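Local coordinates for DUF4848 domain-containing protein (Bacteroides thetaiotaomicron, PDB 4LB8), which is of unknown function but is made with a signal sequence and is probably a lipoprotein, consistent with a place in the cell envelope, at residues G72-I77 with E92-K97; S116-V121 with D142-D147; G190-N195 with K257-K262. All coordinates share one frame; numbering follows the deposited sequence.

The three contacts follow one another along the chain and sample two separate parts of an elongated molecule. Interactions 1 and 2 are neighbours, with centres about 21 Å apart and nearest atoms about 9 Å apart: the first pairs two helices, the second pins together two loops. Interaction 3 joins two strands of a beta sheet on the opposite side of the chain's centre, its centre about 48 Å from that of interaction 1 and about 51 Å from that of interaction 2. Interactions 2 and 3 both touch the second subunit. No active site is known; a bound PEG, probably from crystallisation, lies at Lys257 and Val258 in interaction 3.

Interaction 1 of 3, residues G72-I77 with E92-K97; sequences GELDKI and EKYKHK
Leu74 and Tyr94 mark the closest backbone approach, their CA atoms 7.8 Å apart, between helical segments 72-77 and 92-97 that run antiparallel at 173° with axes 11.3 Å apart. That spacing is filled largely by the Tyr94 ring. Tyr94 CG lies anti to the backbone N, which starts the side chain toward the other helix. Leu74, crossing the tyrosine at about a right angle, sets CB 3.5 Å from Tyr94 OH while CD1 lies over one face, offset toward the rim. Ile77 CD1 packs at 3.8 Å against Tyr94 CB. Tyrosine suits this buried place because its ring supplies apolar surface while its hydroxyl hydrogen-bonds to Ala70 O, one turn earlier on the opposing helix. At the ring's edge the extended chain of Glu73 slides past in the opposite direction, its carboxylate plane turned 85° from the ring. Glu73 OE1 forms a salt bridge with Lys97 NZ at 2.9 Å, met on the syn side and 20° out of the carboxylate plane; Lys97 is extended to span the gap. Tyr98 OH also hydrogen-bonds to Glu73 OE1, so two partners grip one oxygen. The contact joins helices 63-80 and 84-98 as an antiparallel helical hairpin, with Leu74 and Ile77 continuing onto Tyr91, Phe87 and Leu90, while loop residues Leu112, Phe104 and Pro114 pack against Leu74 and Tyr94.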
loop_
_atom_site.group_PDB
_atom_site.type_symbol
_atom_site.label_atom_id
_atom_site.label_comp_id
_atom_site.label_asym_id
_atom_site.label_seq_id
_atom_site.Cartn_x
_atom_site.Cartn_y
_atom_site.Cartn_z
ATOM N N GLY A 72 -17.615 -20.423 9.336
ATOM C CA GLY A 72 -18.771 -21.046 8.698
ATOM C C GLY A 72 -20.012 -20.188 8.857
ATOM O O GLY A 72 -20.675 -19.896 7.869
ATOM N N GLU A 73 -20.287 -19.709 10.085
ATOM C CA GLU A 73 -21.411 -18.822 10.413
ATOM C C GLU A 73 -21.288 -17.416 9.721
ATOM O O GLU A 73 -22.318 -16.842 9.374
ATOM C CB GLU A 73 -21.532 -18.665 11.946
ATOM C CG GLU A 73 -22.787 -17.938 12.417
ATOM C CD GLU A 73 -23.053 -17.842 13.909
ATOM O OE1 GLU A 73 -22.415 -18.588 14.689
ATOM O OE2 GLU A 73 -23.936 -17.038 14.295
ATOM N N LEU A 74 -20.062 -16.860 9.533
ATOM C CA LEU A 74 -19.901 -15.550 8.875
ATOM C C LEU A 74 -20.249 -15.674 7.381
ATOM O O LEU A 74 -20.924 -14.804 6.814
ATOM C CB LEU A 74 -18.472 -14.983 9.065
ATOM C CG LEU A 74 -18.154 -13.572 8.491
ATOM C CD1 LEU A 74 -19.167 -12.517 8.936
ATOM C CD2 LEU A 74 -16.738 -13.121 8.863
ATOM N N ASP A 75 -19.795 -16.776 6.763
ATOM C CA ASP A 75 -20.036 -17.092 5.363
ATOM C C ASP A 75 -21.543 -17.287 5.106
ATOM O O ASP A 75 -22.034 -16.884 4.055
ATOM C CB ASP A 75 -19.251 -18.343 4.969
ATOM C CG ASP A 75 -19.045 -18.453 3.477
ATOM O OD1 ASP A 75 -18.145 -17.757 2.949
ATOM O OD2 ASP A 75 -19.796 -19.223 2.827
ATOM N N LYS A 76 -22.271 -17.862 6.080
ATOM C CA LYS A 76 -23.707 -18.095 5.981
ATOM C C LYS A 76 -24.482 -16.789 6.157
ATOM O O LYS A 76 -25.545 -16.639 5.554
ATOM C CB LYS A 76 -24.176 -19.158 6.998
ATOM C CG LYS A 76 -23.769 -20.593 6.622
ATOM C CD LYS A 76 -24.467 -21.656 7.488
ATOM C CE LYS A 76 -23.530 -22.748 7.984
ATOM N NZ LYS A 76 -24.164 -23.603 9.028
ATOM N N ILE A 77 -23.955 -15.846 6.968
ATOM C CA ILE A 77 -24.585 -14.544 7.226
ATOM C C ILE A 77 -24.513 -13.667 5.965
ATOM O O ILE A 77 -25.447 -12.917 5.698
ATOM C CB ILE A 77 -23.967 -13.846 8.473
ATOM C CG1 ILE A 77 -24.582 -14.417 9.761
ATOM C CG2 ILE A 77 -24.154 -12.309 8.424
ATOM C CD1 ILE A 77 -23.993 -13.867 11.089
ATOM N N GLU A 92 -24.129 -7.871 14.191
ATOM C CA GLU A 92 -24.026 -7.324 15.551
ATOM C C GLU A 92 -24.172 -8.452 16.561
ATOM O O GLU A 92 -23.421 -8.507 17.548
ATOM C CB GLU A 92 -25.071 -6.222 15.825
ATOM C CG GLU A 92 -24.634 -4.821 15.408
ATOM C CD GLU A 92 -23.359 -4.269 16.027
ATOM O OE1 GLU A 92 -23.359 -4.018 17.254
ATOM O OE2 GLU A 92 -22.372 -4.060 15.280
ATOM N N LYS A 93 -25.113 -9.381 16.278
ATOM C CA LYS A 93 -25.407 -10.558 17.098
ATOM C C LYS A 93 -24.214 -11.520 17.024
ATOM O O LYS A 93 -23.765 -11.999 18.062
ATOM C CB LYS A 93 -26.735 -11.211 16.661
ATOM C CG LYS A 93 -27.939 -10.316 16.980
ATOM C CD LYS A 93 -29.263 -10.799 16.395
ATOM C CE LYS A 93 -30.471 -10.118 17.019
ATOM N NZ LYS A 93 -30.641 -8.710 16.559
ATOM N N TYR A 94 -23.644 -11.714 15.813
ATOM C CA TYR A 94 -22.445 -12.517 15.548
ATOM C C TYR A 94 -21.238 -12.015 16.382
ATOM O O TYR A 94 -20.608 -12.821 17.075
ATOM C CB TYR A 94 -22.114 -12.482 14.045
ATOM C CG TYR A 94 -20.831 -13.183 13.647
ATOM C CD1 TYR A 94 -20.819 -14.545 13.352
ATOM C CD2 TYR A 94 -19.639 -12.472 13.507
ATOM C CE1 TYR A 94 -19.646 -15.187 12.958
ATOM C CE2 TYR A 94 -18.456 -13.106 13.128
ATOM C CZ TYR A 94 -18.469 -14.458 12.835
ATOM O OH TYR A 94 -17.310 -15.061 12.417
ATOM N N LYS A 95 -20.904 -10.696 16.287
ATOM C CA LYS A 95 -19.801 -10.077 17.033
ATOM C C LYS A 95 -19.991 -10.301 18.529
ATOM O O LYS A 95 -19.097 -10.859 19.152
ATOM C CB LYS A 95 -19.701 -8.593 16.725
ATOM C CG LYS A 95 -19.100 -8.290 15.380
ATOM C CD LYS A 95 -18.928 -6.775 15.188
ATOM C CE LYS A 95 -17.527 -6.283 15.489
ATOM N NZ LYS A 95 -17.317 -4.875 15.048
ATOM N N HIS A 96 -21.187 -9.984 19.086
ATOM C CA HIS A 96 -21.496 -10.222 20.495
ATOM C C HIS A 96 -21.180 -11.682 20.894
ATOM O O HIS A 96 -20.581 -11.910 21.950
ATOM C CB HIS A 96 -22.970 -9.884 20.802
ATOM C CG HIS A 96 -23.370 -10.211 22.216
ATOM N ND1 HIS A 96 -23.098 -9.342 23.271
ATOM C CD2 HIS A 96 -23.944 -11.334 22.721
ATOM C CE1 HIS A 96 -23.529 -9.953 24.367
ATOM N NE2 HIS A 96 -24.042 -11.155 24.091
ATOM N N LYS A 97 -21.567 -12.651 20.036
ATOM C CA LYS A 97 -21.379 -14.087 20.224
ATOM C C LYS A 97 -19.890 -14.484 20.315
ATOM O O LYS A 97 -19.533 -15.231 21.228
ATOM C CB LYS A 97 -22.073 -14.874 19.087
ATOM C CG LYS A 97 -21.998 -16.398 19.243
ATOM C CD LYS A 97 -22.749 -17.158 18.157
ATOM C CE LYS A 97 -22.672 -18.660 18.364
ATOM N NZ LYS A 97 -23.385 -19.425 17.301
#

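Interaction 2 of 3, residues S116-V121 with D142-D147; sequences SRLVYV and DKVYTD
Leu118 and Val144 form a single beta bridge, CA atoms 4.4 Å apart, between two otherwise irregular segments. Two backbone hydrogen bonds make it: Tyr145 N to Arg117 O at 2.6 Å, in the carbonyl plane, and Val119 N to Lys143 O at 3.1 Å, with the donor above the carbonyl plane. Water 1 extends this pairing. It accepts from Tyr120 N at 2.7 Å and donates to Asp142 OD2 and to Lys143 O, so it links the two backbones directly and ties the Asp142 carboxylate to them; Asn123 ND2 is a further partner of that Asp142 oxygen. Aspartate suits the spot because its short side chain can take bonds from both water and amide. Leu118 CD2 lies 3.5 Å from the same Asp142 OD2, the two side chains at about a right angle.

Among the apolar contacts, Val119 CG2 stands over the centre of the Tyr145 ring in a CH-pi contact, 4.0 Å from the centroid and 8° off the normal. Chi1 of 179° sets Val119 CG1 anti to the backbone N and leaves CG2 beside that N. The same methyl meets Lys143 CG at 3.6 Å, and the extended lysine chain passes obliquely by the Tyr120 ring, with CD 3.7 Å from Tyr120 OH. Here lysine acts through its methylenes.

Arg117 NE hydrogen-bonds to Asp100 O, tying the bridge to the chain that follows helix 84-98. Asp147 N-caps helix 148-152, onto which Tyr145 packs, while Tyr120 meets Val187 of the second subunit. The bridge thus joins the approach to strand 132-135 with the exit from strand 138-141.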
loop_
_atom_site.group_PDB
_atom_site.type_symbol
_atom_site.label_atom_id
_atom_site.label_comp_id
_atom_site.label_asym_id
_atom_site.label_seq_id
_atom_site.Cartn_x
_atom_site.Cartn_y
_atom_site.Cartn_z
ATOM N N SER A 116 -7.955 -14.791 16.308
ATOM C CA SER A 116 -7.447 -15.390 17.553
ATOM C C SER A 116 -6.731 -14.280 18.318
ATOM O O SER A 116 -6.157 -13.384 17.699
ATOM C CB SER A 116 -6.492 -16.544 17.241
ATOM O OG SER A 116 -6.329 -17.501 18.278
ATOM N N ARG A 117 -6.796 -14.311 19.649
ATOM C CA ARG A 117 -6.102 -13.350 20.514
ATOM C C ARG A 117 -4.680 -13.862 20.783
ATOM O O ARG A 117 -3.852 -13.100 21.224
ATOM C CB ARG A 117 -6.874 -13.126 21.823
ATOM C CG ARG A 117 -8.133 -12.299 21.610
ATOM C CD ARG A 117 -8.925 -12.114 22.898
ATOM N NE ARG A 117 -10.163 -11.347 22.704
ATOM C CZ ARG A 117 -10.227 -10.019 22.693
ATOM N NH1 ARG A 117 -9.126 -9.290 22.853
ATOM N NH2 ARG A 117 -11.389 -9.407 22.493
ATOM N N LEU A 118 -4.396 -15.120 20.429
ATOM C CA LEU A 118 -3.133 -15.833 20.623
ATOM C C LEU A 118 -1.961 -15.277 19.846
ATOM O O LEU A 118 -2.041 -15.057 18.638
ATOM C CB LEU A 118 -3.281 -17.319 20.216
ATOM C CG LEU A 118 -4.182 -18.212 21.052
ATOM C CD1 LEU A 118 -4.147 -19.630 20.540
ATOM C CD2 LEU A 118 -3.798 -18.190 22.513
ATOM N N VAL A 119 -0.835 -15.148 20.532
ATOM C CA VAL A 119 0.438 -14.750 19.927
ATOM C C VAL A 119 1.000 -16.021 19.258
ATOM O O VAL A 119 1.385 -16.001 18.089
ATOM C CB VAL A 119 1.407 -14.151 20.991
ATOM C CG1 VAL A 119 2.741 -13.764 20.375
ATOM C CG2 VAL A 119 0.776 -12.982 21.715
ATOM N N TYR A 120 0.994 -17.133 20.009
ATOM C CA TYR A 120 1.476 -18.445 19.583
ATOM C C TYR A 120 0.267 -19.187 19.042
ATOM O O TYR A 120 -0.395 -19.962 19.729
ATOM C CB TYR A 120 2.177 -19.139 20.766
ATOM C CG TYR A 120 3.162 -18.224 21.477
ATOM C CD1 TYR A 120 4.095 -17.479 20.760
ATOM C CD2 TYR A 120 3.131 -18.067 22.859
ATOM C CE1 TYR A 120 4.957 -16.592 21.396
ATOM C CE2 TYR A 120 4.010 -17.200 23.510
ATOM C CZ TYR A 120 4.934 -16.481 22.774
ATOM O OH TYR A 120 5.832 -15.646 23.386
ATOM N N VAL A 121 -0.028 -18.868 17.784
ATOM C CA VAL A 121 -1.190 -19.220 16.974
ATOM C C VAL A 121 -1.543 -20.721 16.931
ATOM O O VAL A 121 -2.736 -21.059 17.002
ATOM C CB VAL A 121 -1.100 -18.629 15.533
ATOM C CG1 VAL A 121 -1.191 -17.117 15.572
ATOM C CG2 VAL A 121 0.152 -19.081 14.772
ATOM N N ASP A 142 -2.462 -19.059 27.955
ATOM C CA ASP A 142 -1.636 -18.688 26.823
ATOM C C ASP A 142 -1.665 -17.194 26.514
ATOM O O ASP A 142 -2.692 -16.510 26.691
ATOM C CB ASP A 142 -1.955 -19.532 25.573
ATOM C CG ASP A 142 -0.732 -19.853 24.725
ATOM O OD1 ASP A 142 0.356 -20.083 25.305
ATOM O OD2 ASP A 142 -0.854 -19.860 23.489
ATOM N N LYS A 143 -0.465 -16.705 26.091
ATOM C CA LYS A 143 -0.164 -15.323 25.701
ATOM C C LYS A 143 -1.143 -14.843 24.645
ATOM O O LYS A 143 -1.342 -15.500 23.615
ATOM C CB LYS A 143 1.294 -15.172 25.195
ATOM C CG LYS A 143 1.755 -13.713 25.122
ATOM C CD LYS A 143 3.250 -13.553 24.922
ATOM C CE LYS A 143 3.629 -12.094 25.087
ATOM N NZ LYS A 143 5.097 -11.870 24.961
ATOM N N VAL A 144 -1.772 -13.696 24.930
ATOM C CA VAL A 144 -2.757 -13.093 24.031
ATOM C C VAL A 144 -2.373 -11.663 23.689
ATOM O O VAL A 144 -1.537 -11.062 24.363
ATOM C CB VAL A 144 -4.215 -13.159 24.578
ATOM C CG1 VAL A 144 -4.689 -14.603 24.745
ATOM C CG2 VAL A 144 -4.389 -12.354 25.870
ATOM N N TYR A 145 -2.957 -11.141 22.622
ATOM C CA TYR A 145 -2.846 -9.734 22.247
ATOM C C TYR A 145 -3.884 -8.956 23.087
ATOM O O TYR A 145 -5.004 -9.461 23.319
ATOM C CB TYR A 145 -3.082 -9.524 20.744
ATOM C CG TYR A 145 -2.002 -10.101 19.854
ATOM C CD1 TYR A 145 -0.741 -9.508 19.780
ATOM C CD2 TYR A 145 -2.262 -11.187 19.026
ATOM C CE1 TYR A 145 0.251 -10.021 18.946
ATOM C CE2 TYR A 145 -1.282 -11.704 18.181
ATOM C CZ TYR A 145 -0.026 -11.113 18.141
ATOM O OH TYR A 145 0.952 -11.622 17.318
ATOM N N THR A 146 -3.501 -7.755 23.573
ATOM C CA THR A 146 -4.396 -6.888 24.363
ATOM C C THR A 146 -5.522 -6.376 23.465
ATOM O O THR A 146 -6.693 -6.392 23.852
ATOM C CB THR A 146 -3.612 -5.725 24.985
ATOM O OG1 THR A 146 -2.937 -5.037 23.925
ATOM C CG2 THR A 146 -2.596 -6.198 26.047
ATOM N N ASP A 147 -5.147 -5.972 22.243
ATOM C CA ASP A 147 -6.028 -5.414 21.221
ATOM C C ASP A 147 -5.552 -5.852 19.844
ATOM O O ASP A 147 -4.424 -6.330 19.724
ATOM C CB ASP A 147 -6.056 -3.865 21.328
ATOM C CG ASP A 147 -4.687 -3.184 21.292
ATOM O OD1 ASP A 147 -4.011 -3.264 20.242
ATOM O OD2 ASP A 147 -4.313 -2.536 22.300
HETATM O O HOH W 1 -0.264 -17.531 22.379
#

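Interaction 3 of 3, residues G190-N195 with K257-K262; sequences GIIHAN and KVFGRK
Ile192 and Phe259 cross obliquely, with Ile192 CG2 3.8 Å from Phe259 CB. Phe259 CG is anti to the backbone N (chi1 -168°). Ala194 CB touches the same residue at two atoms, Phe259 CB and, at 3.6 Å, Phe259 CD1. Alanine is small enough to admit the ring here. Farther along, Ile192 CD1 meets Lys262 CG at 4.0 Å, the two chains at about a right angle. An alanine in place of Ile192 would lack the methyls that meet Phe259 CB and Lys262 CG and would probably leave a gap on that face. On the other side of the sheet, Ile191 and Arg261 lie side by side pointing the same way, Ile191 CD1 3.7 Å from Arg261 CG, while Ile191 CG2 packs obliquely on Val258 CG1.

Beneath these side chains the strands run antiparallel and contain a classic beta bulge: Phe259 and Gly260 both face Ile192. Ile192 N donates to Gly260 O at 2.9 Å, and Ile192 O accepts from Phe259 N at 2.7 Å. Gly190, at phi 95°, holds a conformation in which a CB would jam against the preceding carbonyl.

The branched and aromatic residues thus bury apolar surface around five backbone hydrogen bonds between the strands. The charged tips are led off to partners outside the pair, Arg261 NH2 to Glu223 and Lys262 NZ to Gln265 O and the Leu290 carboxylate. Toward the second subunit the contact mixes apolar packing, Val258 on its Leu40, with hydrogen bonds from Lys257 NZ and Val258 N to its Ser44.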
loop_
_atom_site.group_PDB
_atom_site.type_symbol
_atom_site.label_atom_id
_atom_site.label_comp_id
_atom_site.label_asym_id
_atom_site.label_seq_id
_atom_site.Cartn_x
_atom_site.Cartn_y
_atom_site.Cartn_z
ATOM N N GLY A 190 -11.920 28.081 -11.197
ATOM C CA GLY A 190 -12.590 27.283 -12.208
ATOM C C GLY A 190 -11.619 26.542 -13.084
ATOM O O GLY A 190 -12.031 25.594 -13.753
ATOM N N ILE A 191 -10.319 26.964 -13.092
ATOM C CA ILE A 191 -9.229 26.340 -13.880
ATOM C C ILE A 191 -8.660 25.192 -13.080
ATOM O O ILE A 191 -8.145 25.406 -11.981
ATOM C CB ILE A 191 -8.110 27.357 -14.286
ATOM C CG1 ILE A 191 -8.661 28.637 -14.999
ATOM C CG2 ILE A 191 -6.934 26.678 -15.045
ATOM C CD1 ILE A 191 -9.221 28.457 -16.368
ATOM N N ILE A 192 -8.754 23.981 -13.638
ATOM C CA ILE A 192 -8.263 22.746 -13.032
ATOM C C ILE A 192 -6.820 22.496 -13.497
ATOM O O ILE A 192 -6.554 22.444 -14.698
ATOM C CB ILE A 192 -9.222 21.539 -13.332
ATOM C CG1 ILE A 192 -10.666 21.854 -12.804
ATOM C CG2 ILE A 192 -8.685 20.248 -12.676
ATOM C CD1 ILE A 192 -11.763 21.012 -13.297
ATOM N N HIS A 193 -5.900 22.351 -12.523
ATOM C CA HIS A 193 -4.474 22.100 -12.711
ATOM C C HIS A 193 -4.190 20.627 -12.477
ATOM O O HIS A 193 -4.659 20.081 -11.485
ATOM C CB HIS A 193 -3.668 22.949 -11.705
ATOM C CG HIS A 193 -3.575 24.403 -12.051
ATOM N ND1 HIS A 193 -4.679 25.230 -12.009
ATOM C CD2 HIS A 193 -2.493 25.138 -12.377
ATOM C CE1 HIS A 193 -4.239 26.421 -12.368
ATOM N NE2 HIS A 193 -2.927 26.411 -12.590
ATOM N N ALA A 194 -3.442 19.974 -13.364
ATOM C CA ALA A 194 -3.083 18.571 -13.190
ATOM C C ALA A 194 -1.587 18.439 -13.108
ATOM O O ALA A 194 -0.863 19.157 -13.810
ATOM C CB ALA A 194 -3.611 17.728 -14.348
ATOM N N ASN A 195 -1.132 17.533 -12.259
ATOM C CA ASN A 195 0.262 17.182 -12.092
ATOM C C ASN A 195 0.386 15.657 -12.300
ATOM O O ASN A 195 -0.231 14.876 -11.579
ATOM C CB ASN A 195 0.798 17.645 -10.717
ATOM C CG ASN A 195 2.304 17.563 -10.494
ATOM O OD1 ASN A 195 2.774 17.635 -9.359
ATOM N ND2 ASN A 195 3.106 17.394 -11.533
ATOM N N LYS A 257 -0.157 20.514 -16.213
ATOM C CA LYS A 257 -1.125 20.815 -17.264
ATOM C C LYS A 257 -2.377 21.493 -16.737
ATOM O O LYS A 257 -2.812 21.228 -15.628
ATOM C CB LYS A 257 -1.574 19.484 -17.943
ATOM C CG LYS A 257 -0.570 18.799 -18.860
ATOM C CD LYS A 257 -0.748 19.217 -20.322
ATOM C CE LYS A 257 0.114 18.391 -21.242
ATOM N NZ LYS A 257 0.618 19.165 -22.407
ATOM N N VAL A 258 -2.992 22.309 -17.565
ATOM C CA VAL A 258 -4.343 22.799 -17.367
ATOM C C VAL A 258 -5.141 21.561 -17.746
ATOM O O VAL A 258 -5.007 21.077 -18.878
ATOM C CB VAL A 258 -4.677 24.038 -18.244
ATOM C CG1 VAL A 258 -6.174 24.331 -18.231
ATOM C CG2 VAL A 258 -3.894 25.253 -17.802
ATOM N N PHE A 259 -5.838 20.972 -16.789
ATOM C CA PHE A 259 -6.573 19.740 -17.027
ATOM C C PHE A 259 -7.928 20.021 -17.704
ATOM O O PHE A 259 -8.374 19.260 -18.545
ATOM C CB PHE A 259 -6.748 19.008 -15.688
ATOM C CG PHE A 259 -7.237 17.588 -15.772
ATOM C CD1 PHE A 259 -6.444 16.594 -16.337
ATOM C CD2 PHE A 259 -8.465 17.228 -15.227
ATOM C CE1 PHE A 259 -6.890 15.270 -16.392
ATOM C CE2 PHE A 259 -8.901 15.892 -15.253
ATOM C CZ PHE A 259 -8.117 14.926 -15.844
ATOM N N GLY A 260 -8.564 21.105 -17.308
ATOM C CA GLY A 260 -9.848 21.531 -17.821
ATOM C C GLY A 260 -10.388 22.684 -17.019
ATOM O O GLY A 260 -9.634 23.379 -16.337
ATOM N N ARG A 261 -11.697 22.897 -17.114
ATOM C CA ARG A 261 -12.430 23.913 -16.363
ATOM C C ARG A 261 -13.697 23.333 -15.788
ATOM O O ARG A 261 -14.242 22.378 -16.348
ATOM C CB ARG A 261 -12.837 25.093 -17.266
ATOM C CG ARG A 261 -11.760 26.093 -17.604
ATOM C CD ARG A 261 -12.332 27.338 -18.266
ATOM N NE ARG A 261 -13.052 27.060 -19.516
ATOM C CZ ARG A 261 -13.416 27.991 -20.396
ATOM N NH1 ARG A 261 -13.089 29.262 -20.200
ATOM N NH2 ARG A 261 -14.081 27.654 -21.493
ATOM N N LYS A 262 -14.221 23.972 -14.739
ATOM C CA LYS A 262 -15.518 23.662 -14.156
ATOM C C LYS A 262 -16.644 24.387 -14.951
ATOM O O LYS A 262 -16.550 25.592 -15.242
ATOM C CB LYS A 262 -15.559 24.091 -12.689
ATOM C CG LYS A 262 -14.700 23.254 -11.752
ATOM C CD LYS A 262 -14.721 23.831 -10.344
ATOM C CE LYS A 262 -16.100 23.820 -9.729
ATOM N NZ LYS A 262 -16.106 24.394 -8.365
#